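Local coordinates for protein CG4930 (Drosophila melanogaster, PDB 3ISM) that binds the nuclease EndoG and inhibits it, as an elongated, largely helical chain, at residues R96-A99 against C100-P104; T105-N108 against E109-K113; N298-D301 against E302-K306; L309-R313 against D314-K318. The protein carries 1 engineered substitution. All coordinates share one frame; numbering follows the deposited sequence.

Contact 1 of 4, residues R96-A99 against C100-P104; sequences RGDA and CFYDP
Asp98 and Tyr102 lie side by side on one flank of the last turn of helix 81-102, pointing the same way, with carboxylate and ring planes 61° apart; Tyr102 keeps CG beside its own backbone N (chi1 -60°), which turns the ring back to the aspartate. Asp98 O takes two donors: Tyr102 N, nearly in line with its C=O at 2.8 Å, and Phe101 N, above the carbonyl plane at 3.0 Å. Arg96 O receives Cys100 N, and Ala99 O receives Asp103 N at 2.9 Å. Asp103 is where helical angles stop, so this bond closes the helix before Pro104, which has no N-H to offer. This is a tight helix-to-helix corner in the N-terminal helical part of the inhibitor, within the range related to the Ku C-terminal domain, and it lies against EndoG. A water bridges the two side chains, donating to Asp98 OD1 (2.9 Å) and meeting Tyr102 OH. Asp98 CB sits at the edge of the tyrosine ring, 4.0 Å from Tyr102 CD1, while Phe101 CD2 lies over the centre of one face. The carboxylate of Asp98 is held from outside the two segments: OD1 forms a salt bridge with Arg93 of the EndoG chain (CG8862), and OD2 is hydrogen-bonded to Tyr36 OH.

Contact 2 of 4, residues T105-N108 against E109-K113; sequences TPYN and EWIVK
Thr105 meets Glu109 one turn on, its methyl CG2 lying 3.5 Å from Glu109 OE2. The glutamate reaches back with CG beside its backbone N (chi1 -64°) and an extended chain beyond, which also lays its CG over Thr105 O at 3.4 Å. That same carbonyl takes Glu109 N in a regular helical bond. Pro106 contributes backbone alone: its O accepts Trp110 N at 3.1 Å, and Trp110 CB packs beside that oxygen. Tyr107 carries most of the side-chain contact. With CG opposite the backbone N (chi1 -177°), its ring slants past Ile111, touching it along the CE2 and CZ side; Ile111 CD1 lies 3.9 Å from Tyr107 CZ and 3.5 Å from Tyr107 OH. A looser touch joins Tyr107 CE1 to Trp110 CZ3 at 4.4 Å, the tyrosine carbon meeting the indole at its edge. Tyr107 O accepts Ile111 N, while the hydroxyl is hydrogen-bonded to Leu136 O. Asn108 completes the segment, its O lying 3.4 Å from Ile111 CG2; its side-chain OD1 accepts Cys139 N. These turns open helix 104-120. Tyr107 packs against Leu92 and Tyr95 of helix 81-102, Trp110 spans Leu92 and, on helix 52-75, Arg67 and Ile70, and Ile111 meets Phe157 of a loop.

Contact 3 of 4, residues N298-D301 against E302-K306; sequences NLRD and EVLTK
Asp301 O is gripped twice by Thr305, by the hydroxyl OG1 at 2.6 Å and by the backbone N at 3.0 Å. The two donors arrive from opposite faces of the carbonyl plane. Placing OG1 beside its own backbone N (chi1 -50°) swings the threonine hydroxyl back up the helix to the oxygen one turn earlier. The acidic end of Asp301 is held as well: Arg300 forms a side-on salt bridge with it, NE meeting OD1 nearly in line with the C-O bond at 2.9 Å and NH2 using the syn lone pair of that same oxygen. The carboxylate oxygen stays close to the guanidinium plane, while Arg300 NH1 goes to Phe342 O. On another flank the contacts are apolar. Arg300 CG lies 3.8 Å from Leu304 CD1, the two chains slanting past each other, and Leu299 CD1 meets Val303 CG2 at 4.2 Å. Regular bonds from Val303 N to Leu299 O and from Leu304 N to Arg300 O underlie these pairs in the last turns of helix 290-305. Two N-H groups converging on OD1 should limit the carboxylate's rotation and would be expected to favour its ionised form; the threonine hydroxyl gives a backbone carbonyl near the helix end a second donor.

Contact 4 of 4, residues L309-R313 against D314-K318; sequences LDFWR and DKMVK
Val317 CG2 sits over the centre of the six-membered ring of Trp312, a CH-pi contact 3.8 Å from the ring centroid. The indole meets Met316 too: Met316 CB packs 3.4 Å from Trp312 CE3, and SD lies in the ring plane at the edge. That sulfur, 5.0 Å from the centroid of Trp312's six-membered ring, also stands obliquely by Phe311, so one methionine makes Met-aromatic contacts with two neighbouring rings; its CG lies 3.6 Å from Phe311 CE2. Over a face of the phenyl ring, offset toward the rim, comes Lys315 CB. The helix widens into a pi-type turn at 314-317. Phe311 O takes both Lys315 N, above the carbonyl plane, and Met316 N, in it, at 3.1 Å; Trp312 O then accepts Val317 N at 2.8 Å, five residues on. This five-residue spacing is consistent with Met316 lying alongside Phe311 and Val317 over Trp312 in helix 309-317. Further out, Trp312 NE1 is hydrogen-bonded to Lys345 O and its ring meets Phe342 at about 70°. Lys315, bent at chi2 (-59°), sends NZ to Asn271 OD1 of helix 267-287, whose Gln270 and Ala273 pack on Phe311.

From the N terminus the four contacts come in series; each joins adjacent residues of a single stretch, so none encloses a long loop, nests or crosses. Contact 1 ends helix 81-102 and contact 2 begins helix 104-120. Their centres lie 11 Å apart, and Arg96 CD and Ala99 CB of contact 1 touch Tyr107 of contact 2. Contacts 3 and 4 pair likewise: Arg300, Val303 and Leu304 at the end of helix 290-305 pack on Phe311 and Trp312 of helix 309-317. The two pairs lie on opposite sides of the chain's centre, contacts 1 and 3 about 84 Å apart between centres; the touches within each pair join successive helices.

Contact 1 of 4, residues R96-A99 against C100-P104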
loop_
_atom_site.group_PDB
_atom_site.type_symbol
_atom_site.label_atom_id
_atom_site.label_comp_id
_atom_site.label_asym_id
_atom_site.label_seq_id
_atom_site.Cartn_x
_atom_site.Cartn_y
_atom_site.Cartn_z
ATOM N N ARG C 96 9.137 -13.390 -32.102
ATOM C CA ARG C 96 8.930 -11.934 -32.055
ATOM C C ARG C 96 8.238 -11.447 -30.761
ATOM O O ARG C 96 8.592 -10.402 -30.207
ATOM C CB ARG C 96 8.095 -11.477 -33.258
ATOM C CG ARG C 96 7.932 -9.961 -33.346
ATOM C CD ARG C 96 7.148 -9.553 -34.580
ATOM N NE ARG C 96 7.264 -8.117 -34.838
ATOM C CZ ARG C 96 6.545 -7.188 -34.208
ATOM N NH1 ARG C 96 5.645 -7.539 -33.292
ATOM N NH2 ARG C 96 6.707 -5.914 -34.508
ATOM N N GLY C 97 7.245 -12.207 -30.307
ATOM C CA GLY C 97 6.505 -11.881 -29.092
ATOM C C GLY C 97 7.417 -11.821 -27.886
ATOM O O GLY C 97 7.254 -10.971 -27.019
ATOM N N ASP C 98 8.383 -12.730 -27.834
ATOM C CA ASP C 98 9.397 -12.706 -26.780
ATOM C C ASP C 98 10.418 -11.601 -26.986
ATOM O O ASP C 98 10.810 -10.927 -26.026
ATOM C CB ASP C 98 10.099 -14.063 -26.685
ATOM C CG ASP C 98 9.199 -15.127 -26.111
ATOM O OD1 ASP C 98 8.345 -14.781 -25.278
ATOM O OD2 ASP C 98 9.320 -16.300 -26.492
ATOM N N ALA C 99 10.867 -11.426 -28.231
ATOM C CA ALA C 99 11.849 -10.385 -28.535
ATOM C C ALA C 99 11.382 -8.979 -28.132
ATOM O O ALA C 99 12.199 -8.163 -27.690
ATOM C CB ALA C 99 12.229 -10.411 -29.996
ATOM N N CYS C 100 10.084 -8.700 -28.291
ATOM C CA CYS C 100 9.496 -7.415 -27.896
ATOM C C CYS C 100 9.697 -7.112 -26.411
ATOM O O CYS C 100 9.694 -5.946 -26.011
ATOM C CB CYS C 100 7.983 -7.396 -28.153
ATOM S SG CYS C 100 7.449 -7.353 -29.873
ATOM N N PHE C 101 9.796 -8.159 -25.597
ATOM C CA PHE C 101 9.955 -8.020 -24.156
ATOM C C PHE C 101 11.432 -8.110 -23.750
ATOM O O PHE C 101 11.922 -7.282 -22.973
ATOM C CB PHE C 101 9.128 -9.092 -23.424
ATOM C CG PHE C 101 9.216 -9.012 -21.915
ATOM C CD1 PHE C 101 8.401 -8.139 -21.199
ATOM C CD2 PHE C 101 10.110 -9.810 -21.210
ATOM C CE1 PHE C 101 8.477 -8.065 -19.812
ATOM C CE2 PHE C 101 10.194 -9.736 -19.810
ATOM C CZ PHE C 101 9.379 -8.863 -19.116
ATOM N N TYR C 102 12.129 -9.124 -24.268
ATOM C CA TYR C 102 13.527 -9.383 -23.870
ATOM C C TYR C 102 14.609 -8.630 -24.669
ATOM O O TYR C 102 15.577 -8.173 -24.074
ATOM C CB TYR C 102 13.859 -10.877 -23.920
ATOM C CG TYR C 102 13.031 -11.755 -23.025
ATOM C CD1 TYR C 102 12.042 -12.570 -23.560
ATOM C CD2 TYR C 102 13.240 -11.779 -21.651
ATOM C CE1 TYR C 102 11.271 -13.381 -22.765
ATOM C CE2 TYR C 102 12.466 -12.581 -20.833
ATOM C CZ TYR C 102 11.488 -13.387 -21.402
ATOM O OH TYR C 102 10.727 -14.199 -20.613
ATOM N N ASP C 103 14.466 -8.527 -25.998
ATOM C CA ASP C 103 15.601 -8.109 -26.857
ATOM C C ASP C 103 15.185 -7.723 -28.283
ATOM O O ASP C 103 15.414 -8.490 -29.233
ATOM C CB ASP C 103 16.604 -9.268 -26.930
ATOM C CG ASP C 103 18.054 -8.810 -27.113
ATOM O OD1 ASP C 103 18.334 -7.603 -27.322
ATOM O OD2 ASP C 103 18.928 -9.699 -27.059
ATOM N N PRO C 104 14.558 -6.549 -28.450
ATOM C CA PRO C 104 14.076 -6.186 -29.783
ATOM C C PRO C 104 15.162 -5.859 -30.803
ATOM O O PRO C 104 14.947 -6.075 -31.990
ATOM C CB PRO C 104 13.203 -4.940 -29.521
ATOM C CG PRO C 104 12.977 -4.920 -28.053
ATOM C CD PRO C 104 14.189 -5.534 -27.452
HETATM O O HOH W 1 8.298 -15.324 -22.455
#

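Contact 2 of 4, residues T105-N108 against E109-K113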
loop_
_atom_site.group_PDB
_atom_site.type_symbol
_atom_site.label_atom_id
_atom_site.label_comp_id
_atom_site.label_asym_id
_atom_site.label_seq_id
_atom_site.Cartn_x
_atom_site.Cartn_y
_atom_site.Cartn_z
ATOM N N THR C 105 16.276 -5.303 -30.375
ATOM C CA THR C 105 17.331 -4.921 -31.294
ATOM C C THR C 105 17.841 -5.986 -32.265
ATOM O O THR C 105 17.858 -5.756 -33.421
ATOM C CB THR C 105 18.450 -4.161 -30.615
ATOM O OG1 THR C 105 17.947 -2.927 -30.167
ATOM C CG2 THR C 105 19.546 -3.900 -31.587
ATOM N N PRO C 106 18.227 -7.142 -31.776
ATOM C CA PRO C 106 18.681 -8.227 -32.628
ATOM C C PRO C 106 17.558 -8.621 -33.553
ATOM O O PRO C 106 17.819 -8.841 -34.672
ATOM C CB PRO C 106 18.990 -9.332 -31.644
ATOM C CG PRO C 106 19.261 -8.674 -30.417
ATOM C CD PRO C 106 18.757 -7.288 -30.429
ATOM N N TYR C 107 16.323 -8.680 -33.083
ATOM C CA TYR C 107 15.216 -9.005 -33.956
ATOM C C TYR C 107 15.038 -7.922 -35.028
ATOM O O TYR C 107 14.920 -8.225 -36.164
ATOM C CB TYR C 107 13.912 -9.221 -33.189
ATOM C CG TYR C 107 12.743 -9.627 -34.047
ATOM C CD1 TYR C 107 12.364 -10.926 -34.141
ATOM C CD2 TYR C 107 12.027 -8.707 -34.756
ATOM C CE1 TYR C 107 11.351 -11.293 -34.905
ATOM C CE2 TYR C 107 11.007 -9.067 -35.524
ATOM C CZ TYR C 107 10.663 -10.360 -35.604
ATOM O OH TYR C 107 9.644 -10.741 -36.372
ATOM N N ASN C 108 15.024 -6.668 -34.632
ATOM C CA ASN C 108 14.837 -5.566 -35.575
ATOM C C ASN C 108 15.871 -5.515 -36.717
ATOM O O ASN C 108 15.532 -5.186 -37.864
ATOM C CB ASN C 108 14.733 -4.221 -34.828
ATOM C CG ASN C 108 13.424 -4.089 -34.051
ATOM O OD1 ASN C 108 12.591 -4.995 -34.063
ATOM N ND2 ASN C 108 13.241 -2.969 -33.374
ATOM N N GLU C 109 17.119 -5.854 -36.410
ATOM C CA GLU C 109 18.164 -5.872 -37.435
ATOM C C GLU C 109 18.032 -7.083 -38.347
ATOM O O GLU C 109 18.233 -6.978 -39.555
ATOM C CB GLU C 109 19.542 -5.874 -36.789
ATOM C CG GLU C 109 19.838 -4.614 -35.997
ATOM C CD GLU C 109 21.135 -4.706 -35.221
ATOM O OE1 GLU C 109 21.816 -5.761 -35.295
ATOM O OE2 GLU C 109 21.471 -3.718 -34.528
ATOM N N TRP C 110 17.698 -8.229 -37.758
ATOM C CA TRP C 110 17.629 -9.476 -38.511
ATOM C C TRP C 110 16.407 -9.540 -39.435
ATOM O O TRP C 110 16.469 -10.089 -40.537
ATOM C CB TRP C 110 17.647 -10.661 -37.550
ATOM C CG TRP C 110 17.383 -11.990 -38.205
ATOM C CD1 TRP C 110 18.272 -12.753 -38.916
ATOM C CD2 TRP C 110 16.153 -12.723 -38.182
ATOM N NE1 TRP C 110 17.665 -13.907 -39.347
ATOM C CE2 TRP C 110 16.366 -13.916 -38.907
ATOM C CE3 TRP C 110 14.889 -12.483 -37.622
ATOM C CZ2 TRP C 110 15.366 -14.863 -39.086
ATOM C CZ3 TRP C 110 13.892 -13.437 -37.800
ATOM C CH2 TRP C 110 14.138 -14.608 -38.526
ATOM N N ILE C 111 15.299 -8.966 -38.986
ATOM C CA ILE C 111 14.071 -9.020 -39.762
ATOM C C ILE C 111 14.197 -8.255 -41.094
ATOM O O ILE C 111 13.541 -8.597 -42.051
ATOM C CB ILE C 111 12.835 -8.582 -38.919
ATOM C CG1 ILE C 111 11.544 -9.157 -39.512
ATOM C CG2 ILE C 111 12.783 -7.054 -38.722
ATOM C CD1 ILE C 111 11.433 -10.665 -39.387
ATOM N N VAL C 112 15.069 -7.248 -41.142
ATOM C CA VAL C 112 15.364 -6.510 -42.378
ATOM C C VAL C 112 16.089 -7.400 -43.404
ATOM O O VAL C 112 15.747 -7.413 -44.597
ATOM C CB VAL C 112 16.221 -5.245 -42.078
ATOM C CG1 VAL C 112 16.767 -4.633 -43.348
ATOM C CG2 VAL C 112 15.410 -4.225 -41.282
ATOM N N LYS C 113 17.091 -8.140 -42.937
ATOM C CA LYS C 113 17.777 -9.108 -43.797
ATOM C C LYS C 113 16.835 -10.211 -44.265
ATOM O O LYS C 113 16.901 -10.629 -45.421
ATOM C CB LYS C 113 18.984 -9.720 -43.088
ATOM C CG LYS C 113 20.089 -8.725 -42.732
ATOM C CD LYS C 113 20.930 -9.259 -41.567
ATOM C CE LYS C 113 22.105 -8.315 -41.233
ATOM N NZ LYS C 113 22.825 -8.674 -39.945
#

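Contact 3 of 4, residues N298-D301 against E302-K306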
loop_
_atom_site.group_PDB
_atom_site.type_symbol
_atom_site.label_atom_id
_atom_site.label_comp_id
_atom_site.label_asym_id
_atom_site.label_seq_id
_atom_site.Cartn_x
_atom_site.Cartn_y
_atom_site.Cartn_z
ATOM N N ASN C 298 -25.818 6.045 40.337
ATOM C CA ASN C 298 -26.622 7.054 41.040
ATOM C C ASN C 298 -28.098 6.983 40.647
ATOM O O ASN C 298 -28.977 7.072 41.507
ATOM C CB ASN C 298 -26.088 8.469 40.776
ATOM C CG ASN C 298 -24.658 8.668 41.262
ATOM O OD1 ASN C 298 -23.817 9.193 40.531
ATOM N ND2 ASN C 298 -24.381 8.258 42.497
ATOM N N LEU C 299 -28.359 6.819 39.348
ATOM C CA LEU C 299 -29.724 6.691 38.850
ATOM C C LEU C 299 -30.414 5.435 39.384
ATOM O O LEU C 299 -31.567 5.507 39.823
ATOM C CB LEU C 299 -29.776 6.730 37.325
ATOM C CG LEU C 299 -31.138 6.473 36.664
ATOM C CD1 LEU C 299 -32.153 7.530 37.053
ATOM C CD2 LEU C 299 -31.013 6.401 35.151
ATOM N N ARG C 300 -29.707 4.303 39.352
ATOM C CA ARG C 300 -30.222 3.040 39.899
ATOM C C ARG C 300 -30.629 3.163 41.368
ATOM O O ARG C 300 -31.714 2.723 41.754
ATOM C CB ARG C 300 -29.191 1.916 39.758
ATOM C CG ARG C 300 -29.545 0.652 40.564
ATOM C CD ARG C 300 -28.338 -0.217 40.827
ATOM N NE ARG C 300 -27.477 0.365 41.846
ATOM C CZ ARG C 300 -26.410 -0.233 42.365
ATOM N NH1 ARG C 300 -26.057 -1.448 41.961
ATOM N NH2 ARG C 300 -25.694 0.392 43.296
ATOM N N ASP C 301 -29.748 3.764 42.169
ATOM C CA ASP C 301 -29.990 3.973 43.603
ATOM C C ASP C 301 -31.210 4.859 43.865
ATOM O O ASP C 301 -31.937 4.653 44.838
ATOM C CB ASP C 301 -28.750 4.572 44.283
ATOM C CG ASP C 301 -27.572 3.603 44.331
ATOM O OD1 ASP C 301 -27.701 2.458 43.830
ATOM O OD2 ASP C 301 -26.510 3.991 44.868
ATOM N N GLU C 302 -31.426 5.838 42.990
ATOM C CA GLU C 302 -32.599 6.703 43.075
ATOM C C GLU C 302 -33.875 6.008 42.572
ATOM O O GLU C 302 -34.966 6.262 43.085
ATOM C CB GLU C 302 -32.352 8.024 42.337
ATOM C CG GLU C 302 -33.273 9.176 42.769
ATOM C CD GLU C 302 -33.277 9.419 44.274
ATOM O OE1 GLU C 302 -32.192 9.390 44.896
ATOM O OE2 GLU C 302 -34.373 9.648 44.834
ATOM N N VAL C 303 -33.728 5.139 41.569
ATOM C CA VAL C 303 -34.836 4.309 41.080
ATOM C C VAL C 303 -35.334 3.388 42.208
ATOM O O VAL C 303 -36.544 3.235 42.419
ATOM C CB VAL C 303 -34.427 3.486 39.816
ATOM C CG1 VAL C 303 -35.349 2.295 39.597
ATOM C CG2 VAL C 303 -34.410 4.374 38.579
ATOM N N LEU C 304 -34.382 2.810 42.940
ATOM C CA LEU C 304 -34.671 1.912 44.057
ATOM C C LEU C 304 -35.126 2.623 45.342
ATOM O O LEU C 304 -35.854 2.038 46.149
ATOM C CB LEU C 304 -33.462 1.016 44.335
ATOM C CG LEU C 304 -33.034 0.091 43.184
ATOM C CD1 LEU C 304 -31.692 -0.555 43.479
ATOM C CD2 LEU C 304 -34.087 -0.969 42.849
ATOM N N THR C 305 -34.709 3.874 45.543
ATOM C CA THR C 305 -35.199 4.634 46.706
ATOM C C THR C 305 -36.650 5.093 46.482
ATOM O O THR C 305 -37.473 5.045 47.392
ATOM C CB THR C 305 -34.278 5.827 47.076
ATOM O OG1 THR C 305 -32.919 5.377 47.164
ATOM C CG2 THR C 305 -34.677 6.435 48.426
ATOM N N LYS C 306 -36.962 5.496 45.253
ATOM C CA LYS C 306 -38.316 5.920 44.882
ATOM C C LYS C 306 -39.254 4.744 44.594
ATOM O O LYS C 306 -40.434 4.951 44.286
ATOM C CB LYS C 306 -38.266 6.854 43.666
ATOM C CG LYS C 306 -37.667 8.224 43.954
ATOM C CD LYS C 306 -38.742 9.244 44.277
ATOM C CE LYS C 306 -38.141 10.507 44.862
ATOM N NZ LYS C 306 -37.840 10.350 46.318
#

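Contact 4 of 4, residues L309-R313 against D314-K318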
loop_
_atom_site.group_PDB
_atom_site.type_symbol
_atom_site.label_atom_id
_atom_site.label_comp_id
_atom_site.label_asym_id
_atom_site.label_seq_id
_atom_site.Cartn_x
_atom_site.Cartn_y
_atom_site.Cartn_z
ATOM N N LEU C 309 -39.795 0.075 40.749
ATOM C CA LEU C 309 -39.489 -1.331 40.488
ATOM C C LEU C 309 -39.761 -1.757 39.055
ATOM O O LEU C 309 -39.001 -2.548 38.490
ATOM C CB LEU C 309 -40.294 -2.222 41.433
ATOM C CG LEU C 309 -39.616 -2.846 42.655
ATOM C CD1 LEU C 309 -38.843 -1.827 43.504
ATOM C CD2 LEU C 309 -40.678 -3.586 43.480
ATOM N N ASP C 310 -40.850 -1.236 38.487
ATOM C CA ASP C 310 -41.212 -1.479 37.092
ATOM C C ASP C 310 -40.125 -0.958 36.166
ATOM O O ASP C 310 -39.764 -1.624 35.189
ATOM C CB ASP C 310 -42.540 -0.799 36.745
ATOM C CG ASP C 310 -43.718 -1.409 37.467
ATOM O OD1 ASP C 310 -44.563 -0.635 37.971
ATOM O OD2 ASP C 310 -43.802 -2.656 37.531
ATOM N N PHE C 311 -39.607 0.228 36.484
ATOM C CA PHE C 311 -38.542 0.820 35.694
ATOM C C PHE C 311 -37.271 -0.010 35.837
ATOM O O PHE C 311 -36.634 -0.329 34.838
ATOM C CB PHE C 311 -38.290 2.285 36.076
ATOM C CG PHE C 311 -37.383 3.018 35.107
ATOM C CD1 PHE C 311 -37.866 3.467 33.882
ATOM C CD2 PHE C 311 -36.050 3.259 35.425
ATOM C CE1 PHE C 311 -37.036 4.142 32.989
ATOM C CE2 PHE C 311 -35.214 3.939 34.537
ATOM C CZ PHE C 311 -35.709 4.381 33.318
ATOM N N TRP C 312 -36.933 -0.390 37.072
ATOM C CA TRP C 312 -35.720 -1.168 37.321
ATOM C C TRP C 312 -35.704 -2.481 36.531
ATOM O O TRP C 312 -34.784 -2.723 35.745
ATOM C CB TRP C 312 -35.514 -1.416 38.826
ATOM C CG TRP C 312 -34.347 -2.332 39.174
ATOM C CD1 TRP C 312 -34.405 -3.501 39.892
ATOM C CD2 TRP C 312 -32.964 -2.154 38.816
ATOM N NE1 TRP C 312 -33.147 -4.051 40.009
ATOM C CE2 TRP C 312 -32.246 -3.246 39.358
ATOM C CE3 TRP C 312 -32.259 -1.177 38.097
ATOM C CZ2 TRP C 312 -30.861 -3.387 39.195
ATOM C CZ3 TRP C 312 -30.885 -1.327 37.936
ATOM C CH2 TRP C 312 -30.204 -2.423 38.482
ATOM N N ARG C 313 -36.742 -3.296 36.717
ATOM C CA ARG C 313 -36.799 -4.635 36.126
ATOM C C ARG C 313 -36.964 -4.666 34.602
ATOM O O ARG C 313 -36.221 -5.369 33.926
ATOM C CB ARG C 313 -37.906 -5.464 36.781
ATOM C CG ARG C 313 -37.730 -5.685 38.275
ATOM C CD ARG C 313 -38.645 -6.786 38.758
ATOM N NE ARG C 313 -40.030 -6.568 38.348
ATOM C CZ ARG C 313 -40.938 -5.901 39.058
ATOM N NH1 ARG C 313 -40.624 -5.364 40.233
ATOM N NH2 ARG C 313 -42.170 -5.768 38.588
ATOM N N ASP C 314 -37.925 -3.906 34.076
ATOM C CA ASP C 314 -38.306 -3.972 32.658
ATOM C C ASP C 314 -37.467 -3.067 31.766
ATOM O O ASP C 314 -37.414 -3.256 30.544
ATOM C CB ASP C 314 -39.782 -3.610 32.465
ATOM C CG ASP C 314 -40.710 -4.415 33.358
ATOM O OD1 ASP C 314 -40.310 -5.505 33.821
ATOM O OD2 ASP C 314 -41.845 -3.948 33.596
ATOM N N LYS C 315 -36.827 -2.075 32.369
ATOM C CA LYS C 315 -36.011 -1.145 31.598
ATOM C C LYS C 315 -34.519 -1.297 31.891
ATOM O O LYS C 315 -33.764 -1.715 31.017
ATOM C CB LYS C 315 -36.484 0.309 31.794
ATOM C CG LYS C 315 -38.000 0.511 31.617
ATOM C CD LYS C 315 -38.477 0.087 30.228
ATOM C CE LYS C 315 -39.979 0.261 30.078
ATOM N NZ LYS C 315 -40.410 0.030 28.665
ATOM N N MET C 316 -34.103 -0.982 33.114
ATOM C CA MET C 316 -32.676 -0.978 33.456
ATOM C C MET C 316 -32.011 -2.362 33.440
ATOM O O MET C 316 -30.860 -2.506 32.967
ATOM C CB MET C 316 -32.454 -0.301 34.799
ATOM C CG MET C 316 -32.899 1.143 34.839
ATOM S SD MET C 316 -32.134 2.045 36.192
ATOM C CE MET C 316 -30.465 2.229 35.551
ATOM N N VAL C 317 -32.740 -3.366 33.944
ATOM C CA VAL C 317 -32.284 -4.757 33.917
ATOM C C VAL C 317 -32.518 -5.394 32.541
ATOM O O VAL C 317 -31.562 -5.808 31.879
ATOM C CB VAL C 317 -32.962 -5.618 35.017
ATOM C CG1 VAL C 317 -32.619 -7.105 34.844
ATOM C CG2 VAL C 317 -32.557 -5.136 36.404
ATOM N N LYS C 318 -33.783 -5.445 32.118
ATOM C CA LYS C 318 -34.194 -6.152 30.901
ATOM C C LYS C 318 -33.477 -5.664 29.644
ATOM O O LYS C 318 -33.025 -6.474 28.833
ATOM C CB LYS C 318 -35.714 -6.067 30.716
ATOM C CG LYS C 318 -36.245 -6.753 29.454
ATOM C CD LYS C 318 -37.750 -7.041 29.570
ATOM C CE LYS C 318 -38.610 -5.801 29.321
ATOM N NZ LYS C 318 -40.029 -6.010 29.740
#